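Local coordinates for protein LRA-12 (Uncultured bacterium, PDB 5AEB) that is a di-zinc metallo-beta-lactamase of class B3, probably hydrolysing the amide bond in the ring of beta-lactam antibiotics, carbapenems included, at residues T82-Y87 with P159-G164; Y122-H127 with T188-K193; L182-P187 with Q213-L218; L104-G109 with I134-L139. One frame throughout, in Å; residues are numbered along the deposited sequence.

Contact 1 of 4, residues T82-Y87 with P159-G164; sequences TTQAHY and PGHTKG. With ZN (zinc ion), chain D.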
# COMPACT_ATOMS: atom_id res chain seq x y z
N THR A 82 5.06 2.89 1.92
CA THR A 82 4.22 2.60 0.77
C THR A 82 4.36 1.15 0.36
O THR A 82 5.41 0.55 0.55
CB THR A 82 4.50 3.53 -0.46
OG1 THR A 82 3.57 3.24 -1.54
CG2 THR A 82 5.95 3.33 -0.99
N THR A 83 3.30 0.59 -0.21
CA THR A 83 3.36 -0.77 -0.75
C THR A 83 3.88 -0.85 -2.20
O THR A 83 4.07 -1.96 -2.74
CB THR A 83 1.98 -1.41 -0.68
OG1 THR A 83 1.04 -0.52 -1.31
CG2 THR A 83 1.59 -1.60 0.82
N GLN A 84 4.13 0.31 -2.83
CA GLN A 84 4.08 0.35 -4.27
C GLN A 84 4.44 1.74 -4.77
O GLN A 84 3.69 2.68 -4.50
CB GLN A 84 2.57 0.17 -4.64
CG GLN A 84 2.32 -0.73 -5.76
CD GLN A 84 0.95 -0.52 -6.33
OE1 GLN A 84 0.80 0.25 -7.31
NE2 GLN A 84 -0.07 -1.24 -5.76
N ALA A 85 5.46 1.88 -5.62
CA ALA A 85 5.78 3.22 -6.12
C ALA A 85 5.05 3.60 -7.42
O ALA A 85 5.65 3.69 -8.50
CB ALA A 85 7.29 3.41 -6.27
N HIS A 86 3.73 3.78 -7.32
CA HIS A 86 2.92 4.26 -8.41
C HIS A 86 2.21 5.48 -7.94
O HIS A 86 1.92 5.59 -6.76
CB HIS A 86 1.88 3.24 -8.86
CG HIS A 86 2.40 2.19 -9.82
ND1 HIS A 86 1.77 1.01 -10.01
CD2 HIS A 86 3.52 2.18 -10.65
CE1 HIS A 86 2.48 0.28 -10.90
NE2 HIS A 86 3.53 1.01 -11.30
N TYR A 87 1.86 6.35 -8.88
CA TYR A 87 1.26 7.65 -8.57
C TYR A 87 -0.05 7.57 -7.81
O TYR A 87 -0.38 8.51 -7.10
CB TYR A 87 1.08 8.50 -9.84
CG TYR A 87 -0.07 8.06 -10.73
CD1 TYR A 87 0.11 7.05 -11.68
CD2 TYR A 87 -1.34 8.63 -10.60
CE1 TYR A 87 -0.95 6.63 -12.49
CE2 TYR A 87 -2.40 8.23 -11.41
CZ TYR A 87 -2.20 7.23 -12.35
OH TYR A 87 -3.28 6.82 -13.16
N PRO A 159 8.06 -8.23 -5.18
CA PRO A 159 8.21 -7.51 -6.44
C PRO A 159 7.33 -8.00 -7.57
O PRO A 159 6.79 -9.12 -7.53
CB PRO A 159 9.71 -7.70 -6.77
CG PRO A 159 10.01 -9.04 -6.20
CD PRO A 159 9.27 -9.02 -4.88
N GLY A 160 7.20 -7.15 -8.57
CA GLY A 160 6.58 -7.55 -9.84
C GLY A 160 5.69 -6.44 -10.29
O GLY A 160 5.93 -5.86 -11.34
N HIS A 161 4.65 -6.15 -9.50
CA HIS A 161 3.81 -4.96 -9.73
C HIS A 161 4.71 -3.75 -9.91
O HIS A 161 4.54 -2.98 -10.88
CB HIS A 161 2.81 -4.71 -8.62
CG HIS A 161 1.82 -3.58 -8.93
ND1 HIS A 161 0.71 -3.76 -9.67
CD2 HIS A 161 1.83 -2.22 -8.58
CE1 HIS A 161 0.05 -2.60 -9.80
NE2 HIS A 161 0.72 -1.66 -9.11
N THR A 162 5.65 -3.58 -8.98
CA THR A 162 6.76 -2.66 -9.16
C THR A 162 8.02 -3.44 -8.79
O THR A 162 7.94 -4.55 -8.24
CB THR A 162 6.64 -1.32 -8.37
OG1 THR A 162 6.67 -1.55 -6.95
CG2 THR A 162 5.39 -0.60 -8.73
N LYS A 163 9.18 -2.90 -9.14
CA LYS A 163 10.43 -3.58 -8.79
C LYS A 163 10.60 -3.68 -7.25
O LYS A 163 11.30 -4.56 -6.77
CB LYS A 163 11.63 -2.87 -9.41
CG LYS A 163 11.55 -2.76 -10.93
CD LYS A 163 12.85 -2.19 -11.49
CE LYS A 163 12.67 -1.84 -12.97
NZ LYS A 163 13.91 -2.19 -13.74
N GLY A 164 9.98 -2.76 -6.50
CA GLY A 164 10.07 -2.78 -5.04
C GLY A 164 8.72 -2.89 -4.34
O GLY A 164 8.59 -2.50 -3.18
ZN ZN D . 0.38 0.08 -9.06
O HOH W 1 -1.26 0.94 -8.76

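Contact 2 of 4, residues Y122-H127 with T188-K193; sequences YAFGGH and TIVIEK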
# COMPACT_ATOMS: atom_id res chain seq x y z
N TYR A 122 9.41 1.08 -15.11
CA TYR A 122 9.55 0.10 -16.21
C TYR A 122 8.36 0.11 -17.18
O TYR A 122 8.53 -0.16 -18.36
CB TYR A 122 9.83 -1.33 -15.70
CG TYR A 122 8.61 -2.07 -15.14
CD1 TYR A 122 8.26 -1.95 -13.78
CD2 TYR A 122 7.81 -2.89 -15.95
CE1 TYR A 122 7.15 -2.62 -13.26
CE2 TYR A 122 6.71 -3.56 -15.44
CZ TYR A 122 6.38 -3.42 -14.08
OH TYR A 122 5.27 -4.08 -13.57
N ALA A 123 7.18 0.45 -16.69
CA ALA A 123 5.95 0.35 -17.47
C ALA A 123 5.46 1.70 -17.98
O ALA A 123 4.91 1.79 -19.08
CB ALA A 123 4.85 -0.35 -16.69
N PHE A 124 5.68 2.74 -17.18
CA PHE A 124 5.16 4.05 -17.54
C PHE A 124 6.23 5.12 -17.57
O PHE A 124 5.91 6.30 -17.59
CB PHE A 124 4.06 4.46 -16.56
CG PHE A 124 2.95 3.46 -16.48
CD1 PHE A 124 2.17 3.18 -17.60
CD2 PHE A 124 2.70 2.79 -15.28
CE1 PHE A 124 1.15 2.25 -17.53
CE2 PHE A 124 1.67 1.87 -15.21
CZ PHE A 124 0.90 1.60 -16.33
N GLY A 125 7.49 4.71 -17.57
CA GLY A 125 8.59 5.64 -17.59
C GLY A 125 8.72 6.38 -18.90
O GLY A 125 7.82 6.33 -19.76
N GLY A 126 9.83 7.10 -19.04
CA GLY A 126 10.17 7.78 -20.28
C GLY A 126 9.37 9.01 -20.67
O GLY A 126 9.77 9.73 -21.57
N HIS A 127 8.24 9.26 -20.00
CA HIS A 127 7.40 10.43 -20.29
C HIS A 127 7.40 11.45 -19.17
O HIS A 127 6.43 12.20 -19.00
CB HIS A 127 5.96 10.01 -20.61
CG HIS A 127 5.81 9.21 -21.89
ND1 HIS A 127 5.56 7.88 -21.90
CD2 HIS A 127 5.86 9.60 -23.24
CE1 HIS A 127 5.46 7.44 -23.17
NE2 HIS A 127 5.65 8.49 -23.99
N THR A 188 -0.79 -7.77 -9.15
CA THR A 188 -1.47 -7.54 -10.38
C THR A 188 -0.41 -7.20 -11.42
O THR A 188 0.70 -6.77 -11.07
CB THR A 188 -2.50 -6.41 -10.21
OG1 THR A 188 -1.84 -5.22 -9.76
CG2 THR A 188 -3.60 -6.83 -9.16
N ILE A 189 -0.75 -7.43 -12.68
CA ILE A 189 0.13 -7.13 -13.80
C ILE A 189 -0.34 -5.87 -14.51
O ILE A 189 -1.53 -5.72 -14.87
CB ILE A 189 0.21 -8.31 -14.79
CG1 ILE A 189 0.79 -9.54 -14.07
CG2 ILE A 189 0.99 -7.93 -16.05
CD1 ILE A 189 0.62 -10.81 -14.86
N VAL A 190 0.61 -4.99 -14.73
CA VAL A 190 0.33 -3.65 -15.19
C VAL A 190 0.52 -3.56 -16.71
O VAL A 190 -0.09 -2.73 -17.37
CB VAL A 190 1.22 -2.65 -14.40
CG1 VAL A 190 1.48 -1.36 -15.17
CG2 VAL A 190 0.60 -2.35 -13.05
N ILE A 191 1.38 -4.41 -17.26
CA ILE A 191 1.72 -4.38 -18.68
C ILE A 191 0.70 -5.12 -19.55
O ILE A 191 0.03 -6.04 -19.09
CB ILE A 191 3.14 -4.93 -18.97
CG1 ILE A 191 3.50 -6.05 -17.98
CG2 ILE A 191 4.15 -3.81 -18.85
CD1 ILE A 191 3.95 -7.36 -18.59
N GLU A 192 0.60 -4.72 -20.80
CA GLU A 192 -0.29 -5.41 -21.74
C GLU A 192 0.42 -6.49 -22.54
O GLU A 192 -0.22 -7.34 -23.13
CB GLU A 192 -1.01 -4.40 -22.64
CG GLU A 192 -1.99 -3.54 -21.85
CD GLU A 192 -2.26 -2.19 -22.48
OE1 GLU A 192 -1.29 -1.44 -22.78
OE2 GLU A 192 -3.45 -1.85 -22.67
N LYS A 193 1.75 -6.46 -22.54
CA LYS A 193 2.56 -7.41 -23.32
C LYS A 193 3.09 -8.59 -22.50
O LYS A 193 2.87 -8.66 -21.29
CB LYS A 193 3.69 -6.67 -24.06
CG LYS A 193 4.71 -5.96 -23.17
CD LYS A 193 5.74 -5.19 -24.00
CE LYS A 193 5.25 -3.80 -24.37
NZ LYS A 193 5.89 -3.26 -25.60
O HOH W 2 3.14 -5.61 -14.36

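Contact 3 of 4, residues L182-P187 with Q213-L218; sequences LIANMP and QAMKNL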
# COMPACT_ATOMS: atom_id res chain seq x y z
N LEU A 182 -1.96 -8.51 7.52
CA LEU A 182 -1.21 -8.32 6.27
C LEU A 182 -1.74 -7.13 5.49
O LEU A 182 -2.93 -7.11 5.08
CB LEU A 182 -1.33 -9.55 5.38
CG LEU A 182 -0.64 -9.58 4.01
CD1 LEU A 182 0.87 -9.44 4.12
CD2 LEU A 182 -1.00 -10.88 3.33
N ILE A 183 -0.90 -6.13 5.31
CA ILE A 183 -1.23 -5.07 4.37
C ILE A 183 -0.57 -5.53 3.09
O ILE A 183 0.64 -5.43 2.96
CB ILE A 183 -0.68 -3.71 4.80
CG1 ILE A 183 -1.28 -3.30 6.16
CG2 ILE A 183 -0.93 -2.67 3.70
CD1 ILE A 183 -0.67 -2.03 6.73
N ALA A 184 -1.36 -6.09 2.17
CA ALA A 184 -0.76 -6.78 1.02
C ALA A 184 -0.74 -5.91 -0.20
O ALA A 184 -1.72 -5.18 -0.50
CB ALA A 184 -1.52 -8.08 0.70
N ASN A 185 0.38 -5.99 -0.92
CA ASN A 185 0.33 -5.49 -2.27
C ASN A 185 0.04 -6.65 -3.24
O ASN A 185 0.92 -7.46 -3.49
CB ASN A 185 1.58 -4.75 -2.67
CG ASN A 185 1.33 -3.89 -3.88
OD1 ASN A 185 1.68 -4.29 -5.01
ND2 ASN A 185 0.60 -2.79 -3.68
N MET A 186 -1.17 -6.73 -3.76
CA MET A 186 -1.56 -7.86 -4.66
C MET A 186 -0.72 -7.81 -5.96
O MET A 186 -0.53 -6.73 -6.53
CB MET A 186 -3.07 -7.84 -4.96
CG MET A 186 -3.96 -7.80 -3.70
SD MET A 186 -3.45 -9.02 -2.48
CE MET A 186 -4.17 -10.52 -3.16
N PRO A 187 -0.21 -8.97 -6.43
CA PRO A 187 0.64 -9.01 -7.63
C PRO A 187 -0.17 -8.92 -8.92
O PRO A 187 -0.24 -9.87 -9.69
CB PRO A 187 1.34 -10.37 -7.52
CG PRO A 187 0.32 -11.21 -6.81
CD PRO A 187 -0.33 -10.31 -5.81
N GLN A 213 4.19 -17.34 -5.06
CA GLN A 213 4.56 -18.39 -4.12
C GLN A 213 4.69 -17.89 -2.65
O GLN A 213 4.09 -18.46 -1.74
CB GLN A 213 5.86 -19.06 -4.62
CG GLN A 213 6.52 -19.96 -3.60
CD GLN A 213 5.99 -21.38 -3.62
OE1 GLN A 213 6.33 -22.19 -2.75
NE2 GLN A 213 5.15 -21.70 -4.63
N ALA A 214 5.46 -16.82 -2.44
CA ALA A 214 5.63 -16.24 -1.11
C ALA A 214 4.29 -15.81 -0.49
O ALA A 214 4.03 -16.06 0.69
CB ALA A 214 6.60 -15.07 -1.16
N MET A 215 3.45 -15.15 -1.27
CA MET A 215 2.13 -14.67 -0.75
C MET A 215 1.13 -15.76 -0.39
O MET A 215 0.37 -15.61 0.59
CB MET A 215 1.50 -13.60 -1.65
CG MET A 215 2.22 -12.25 -1.56
SD MET A 215 1.57 -11.00 -2.69
CE MET A 215 0.38 -10.26 -1.56
N LYS A 216 1.09 -16.82 -1.19
CA LYS A 216 0.22 -17.97 -0.90
C LYS A 216 0.55 -18.57 0.47
O LYS A 216 -0.36 -19.02 1.19
CB LYS A 216 0.31 -19.06 -1.99
CG LYS A 216 -0.45 -18.73 -3.28
CD LYS A 216 0.05 -19.54 -4.48
CE LYS A 216 -0.24 -18.83 -5.82
NZ LYS A 216 -1.25 -19.58 -6.62
N ASN A 217 1.82 -18.57 0.84
CA ASN A 217 2.25 -19.21 2.09
C ASN A 217 2.19 -18.35 3.35
O ASN A 217 2.51 -18.83 4.42
CB ASN A 217 3.65 -19.79 1.92
CG ASN A 217 3.69 -20.93 0.92
OD1 ASN A 217 4.61 -21.03 0.11
ND2 ASN A 217 2.69 -21.78 0.96
N LEU A 218 1.86 -17.07 3.21
CA LEU A 218 1.75 -16.17 4.35
C LEU A 218 0.55 -16.59 5.23
O LEU A 218 -0.45 -17.10 4.71
CB LEU A 218 1.55 -14.75 3.86
CG LEU A 218 2.81 -14.09 3.25
CD1 LEU A 218 2.52 -12.71 2.70
CD2 LEU A 218 3.92 -14.05 4.29

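Contact 4 of 4, residues L104-G109 with I134-L139; sequences LMADEG and IIADRL. With CO (cobalt (II) ion), chain G.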
# COMPACT_ATOMS: atom_id res chain seq x y z
N LEU A 104 10.54 8.64 5.66
CA LEU A 104 9.95 7.78 4.66
C LEU A 104 10.82 6.53 4.53
O LEU A 104 12.05 6.62 4.35
CB LEU A 104 9.81 8.51 3.32
CG LEU A 104 9.64 7.62 2.09
CD1 LEU A 104 8.28 6.93 2.04
CD2 LEU A 104 9.83 8.51 0.87
N MET A 105 10.20 5.36 4.67
CA MET A 105 10.95 4.13 4.52
C MET A 105 10.42 3.38 3.33
O MET A 105 9.21 3.20 3.18
CB MET A 105 10.89 3.31 5.79
CG MET A 105 11.21 4.14 7.02
SD MET A 105 11.33 3.10 8.47
CE MET A 105 11.85 4.34 9.68
N ALA A 106 11.32 2.93 2.47
CA ALA A 106 10.88 2.32 1.22
C ALA A 106 11.68 1.08 0.83
O ALA A 106 12.89 1.00 1.08
CB ALA A 106 10.90 3.36 0.09
N ASP A 107 10.97 0.11 0.24
CA ASP A 107 11.61 -1.05 -0.35
C ASP A 107 12.68 -0.51 -1.32
O ASP A 107 12.38 0.29 -2.22
CB ASP A 107 10.57 -1.90 -1.07
CG ASP A 107 11.11 -3.22 -1.57
OD1 ASP A 107 12.17 -3.23 -2.29
OD2 ASP A 107 10.46 -4.26 -1.31
N GLU A 108 13.92 -0.91 -1.09
CA GLU A 108 15.03 -0.54 -1.96
C GLU A 108 14.70 -0.65 -3.46
O GLU A 108 15.11 0.20 -4.23
CB GLU A 108 16.25 -1.39 -1.67
CG GLU A 108 17.57 -0.70 -2.03
CD GLU A 108 18.76 -1.42 -1.41
OE1 GLU A 108 18.79 -2.67 -1.37
OE2 GLU A 108 19.69 -0.78 -0.95
N GLY A 109 13.97 -1.69 -3.88
CA GLY A 109 13.63 -1.86 -5.31
C GLY A 109 12.92 -0.66 -5.94
O GLY A 109 12.92 -0.52 -7.14
N ILE A 134 10.14 11.70 -4.19
CA ILE A 134 10.43 11.65 -2.77
C ILE A 134 11.71 10.83 -2.58
O ILE A 134 11.95 9.84 -3.30
CB ILE A 134 9.34 11.00 -1.89
CG1 ILE A 134 7.94 11.07 -2.48
CG2 ILE A 134 9.33 11.71 -0.55
CD1 ILE A 134 7.61 9.90 -3.38
N ILE A 135 12.50 11.22 -1.61
CA ILE A 135 13.71 10.45 -1.27
C ILE A 135 13.50 9.72 0.06
O ILE A 135 13.17 10.35 1.07
CB ILE A 135 14.94 11.37 -1.20
CG1 ILE A 135 15.20 11.95 -2.59
CG2 ILE A 135 16.17 10.65 -0.61
CD1 ILE A 135 15.96 13.26 -2.54
N ALA A 136 13.67 8.41 0.06
CA ALA A 136 13.51 7.66 1.30
C ALA A 136 14.67 7.92 2.30
O ALA A 136 15.83 8.01 1.92
CB ALA A 136 13.36 6.19 1.00
N ASP A 137 14.31 8.07 3.56
CA ASP A 137 15.26 8.15 4.62
C ASP A 137 15.77 6.75 4.98
O ASP A 137 16.88 6.63 5.45
CB ASP A 137 14.63 8.84 5.83
CG ASP A 137 14.07 10.21 5.49
OD1 ASP A 137 14.85 11.16 5.45
OD2 ASP A 137 12.88 10.36 5.24
N ARG A 138 14.97 5.71 4.79
CA ARG A 138 15.51 4.35 5.00
C ARG A 138 15.20 3.44 3.81
O ARG A 138 14.07 3.41 3.33
CB ARG A 138 15.05 3.68 6.31
CG ARG A 138 16.19 2.89 6.94
CD ARG A 138 15.91 1.45 7.40
NE ARG A 138 14.97 1.37 8.51
CZ ARG A 138 14.55 0.24 9.06
NH1 ARG A 138 14.99 -0.94 8.67
NH2 ARG A 138 13.67 0.29 10.05
N LEU A 139 16.22 2.73 3.33
CA LEU A 139 16.02 1.72 2.31
C LEU A 139 15.84 0.41 3.04
O LEU A 139 16.73 -0.02 3.77
CB LEU A 139 17.20 1.66 1.34
CG LEU A 139 17.62 3.00 0.71
CD1 LEU A 139 18.82 2.82 -0.21
CD2 LEU A 139 16.43 3.58 -0.07
CO CO G . 20.19 -1.98 0.46

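Contact 1 of 4, residues T82-Y87 with P159-G164
Four donors grip the zinc ion: Gln84 OE1 at 1.8 Å, His86 ND1 at 1.9 Å, His161 NE2 at 1.8 Å and a single water at 1.9 Å. The two loops thus meet through the metal, and no hydrogen bond passes directly between them. Gln84 OE1 and His161 NE2 lie only 2.6 Å apart because both bind the same zinc, the oxygen sitting near the plane of that ring and at its edge. Gln84 reaches the metal with its chain extended beyond CG. His161 throws its ring out with CG anti to the backbone N (chi1 -173°), whereas His86 keeps CG beside its own N, and the two imidazoles end up oblique, their planes 66° apart. Gln84, His86, Asp88 and His89 belong to the HXHXDH-type zinc signature of the metallo-beta-lactamases, here with glutamine in the first position, while His161 comes from the loop that follows strand 151-157. Thr162 packs on a first-shell ligand. Its methyl CG2 makes a CH-pi contact over one face of the His86 ring, 3.7 Å from the centroid and 19° off the normal, offset toward the NE2 and CE1 rim. Its hydroxyl bonds to Asp110, whose carboxylate also accepts from Ala85 N, so one second-shell acid ties both loops together. Thr188 O takes a weak hydrogen bond from His161 ND1, which may help fix the rotation of the ring and make its metal-bound nitrogen a better donor. Within 159-164, Gly160 N donates to Thr162 O over 2.7 Å, spanning His161.

Contact 2 of 4, residues Y122-H127 with T188-K193
The Ala123 methyl is the central bump here, set between two aromatic rings of its own loop. It stands over the centre of the Phe124 ring, 4.0 Å above the plane, and near the rim of one face of Tyr122. Two branches from the other loop close on the same spot: Val190 CG1 lies 3.8 Å from Ala123 CB, and Ile191 CG2 packs beside it at 4.1 Å. Val190 makes the tightest fit. With CG1 anti to the backbone N (chi1 154°), this methyl is driven against the far end of Phe124, 3.2 Å from CZ and equally close to CE2, an oblique and crowded approach. Ile191 CG2 fills the notch between Ala123 and the Tyr122 ring, whose CE2 is 4.3 Å away. No direct hydrogen bond crosses the interface. Instead a water lies in the plane of the Tyr122 ring at its edge, giving a proton to Tyr122 OH over 2.7 Å and accepting from Val190 N over 2.6 Å. The phenol also bonds to His161 O, and the other Val190 methyl rests on the zinc ligand His161, so this surface contact flanks the active site. Around it, Tyr122 is backed by Ile204 and Tyr208 of helix 204-216 and meets Tyr201 edge-to-face, Ile189 reaches Glu264 of helix 251-267, and the loop 188-193 links strand 178-184 to helix 204-216.

Contact 3 of 4, residues L182-P187 with Q213-L218
Met215 leaves the helix with CG beside the backbone N (chi1 -73°), runs on extended through chi2 (176°), then bends at chi3 (92°), which swings its terminal methyl across the end of the strand while the sulfur points at the loop beyond. That single side chain supplies most of the contact. Its CE settles 3.7 Å from Ala184 CB and 3.4 Å from Asn185 O, and the thioether SD meets Pro187 CD tip to tip at 3.7 Å. Met186 starts in the opposite direction, but its chain is folded at chi2 and chi3, so Met186 SD comes back to 4.1 Å from Met215 CE. A second, smaller touch lies past the end of the helix. Leu182 holds CG anti to its backbone N, Leu218 holds CG beside its own, and the two side chains cross at about a right angle. Leu218 CD1 fits against both methyls of Leu182, 3.9 Å from CD1 and 4.0 Å from CD2. Strand 178-184, helix 204-216 and strand 222-225 form a beta-alpha-beta crossover, and this contact seats the last turn of the helix on the first strand. Helix 251-267 adjoins: Tyr254 OH bonds to Met215 O, and Arg251 donates to the backbone oxygens of Lys216 and Leu218. Across the interface itself no hydrogen bond forms. The fit therefore depends on shape and buried apolar surface, most of it from the bent Met215 chain, and the sulfur-bound, slightly electropositive methyl probably suits the carbonyl oxygen it faces.

Contact 4 of 4, residues L104-G109 with I134-L139
The guanidinium of Arg138 has the thioether of Met105 lying obliquely against it, Met105 SD being 4.0 Å from Arg138 NE; its NH2 bonds to Thr145 O. A second flat group, the Asp137 carboxylate, turns OD2 back to accept from Leu104 N at 2.9 Å through its anti lone pair, an almost straight bond (167°). The third, the Glu108 carboxylate, straddles the cobalt ion unevenly, with Glu108 OE2 at 1.9 Å and OE1 at 2.4 Å, while Leu139 crosses Glu108 at about a right angle, CD1 touching OE2. His141 is the other protein ligand of this metal. Between these groups the backbones pair in parallel. Leu104 O receives Arg138 N at 3.1 Å, in the carbonyl plane, and also a weak, bent bond from Asp137 N. Further on, Ala106 N donates to Arg138 O at 2.9 Å, nearly along the C=O axis. Met105 and Arg138 occupy one face of the sheet. Ala106 and Leu139 point to the other; Ala106 CB also touches Ala136 CB at 3.9 Å. Nearby, Leu104 CD2 meets Ile134 CG2 at 3.5 Å, the two side chains crossing at about a right angle. Met114 of helix 111-115 packs on Leu104 and Ala106. As the strand ends, Asp107 OD1 takes the Gly109 N-H in an Asx turn, which leads the chain toward the helix. Strand 103-107, helix 111-115 and strand 138-140 make a beta-alpha-beta unit, with 138-140 as the outermost strand of one of the two sheets in the alpha-beta/beta-alpha sandwich of metallo-beta-lactamases.

Contact 1 is the meeting point: its centre lies 11 Å from that of contact 2, 13 Å from contact 3 and 12 Å from contact 4, whereas those three stand about 21 Å from one another. Contact 2 borders the zinc site, with Tyr122 OH 2.9 Å from Gly160 O and the Val190 side chain about 5 Å from a zinc ion. Contact 3 reaches contact 1 through Asn185, beside Thr83 and Gln84, and its chain runs straight on into 188-193. Contact 4 is nested in the loop that contact 1 closes and touches it where Asp107 CB nears Gly164 O (3.0 Å), yet the side chain of Ile134 remains about 13 Å from a zinc ion.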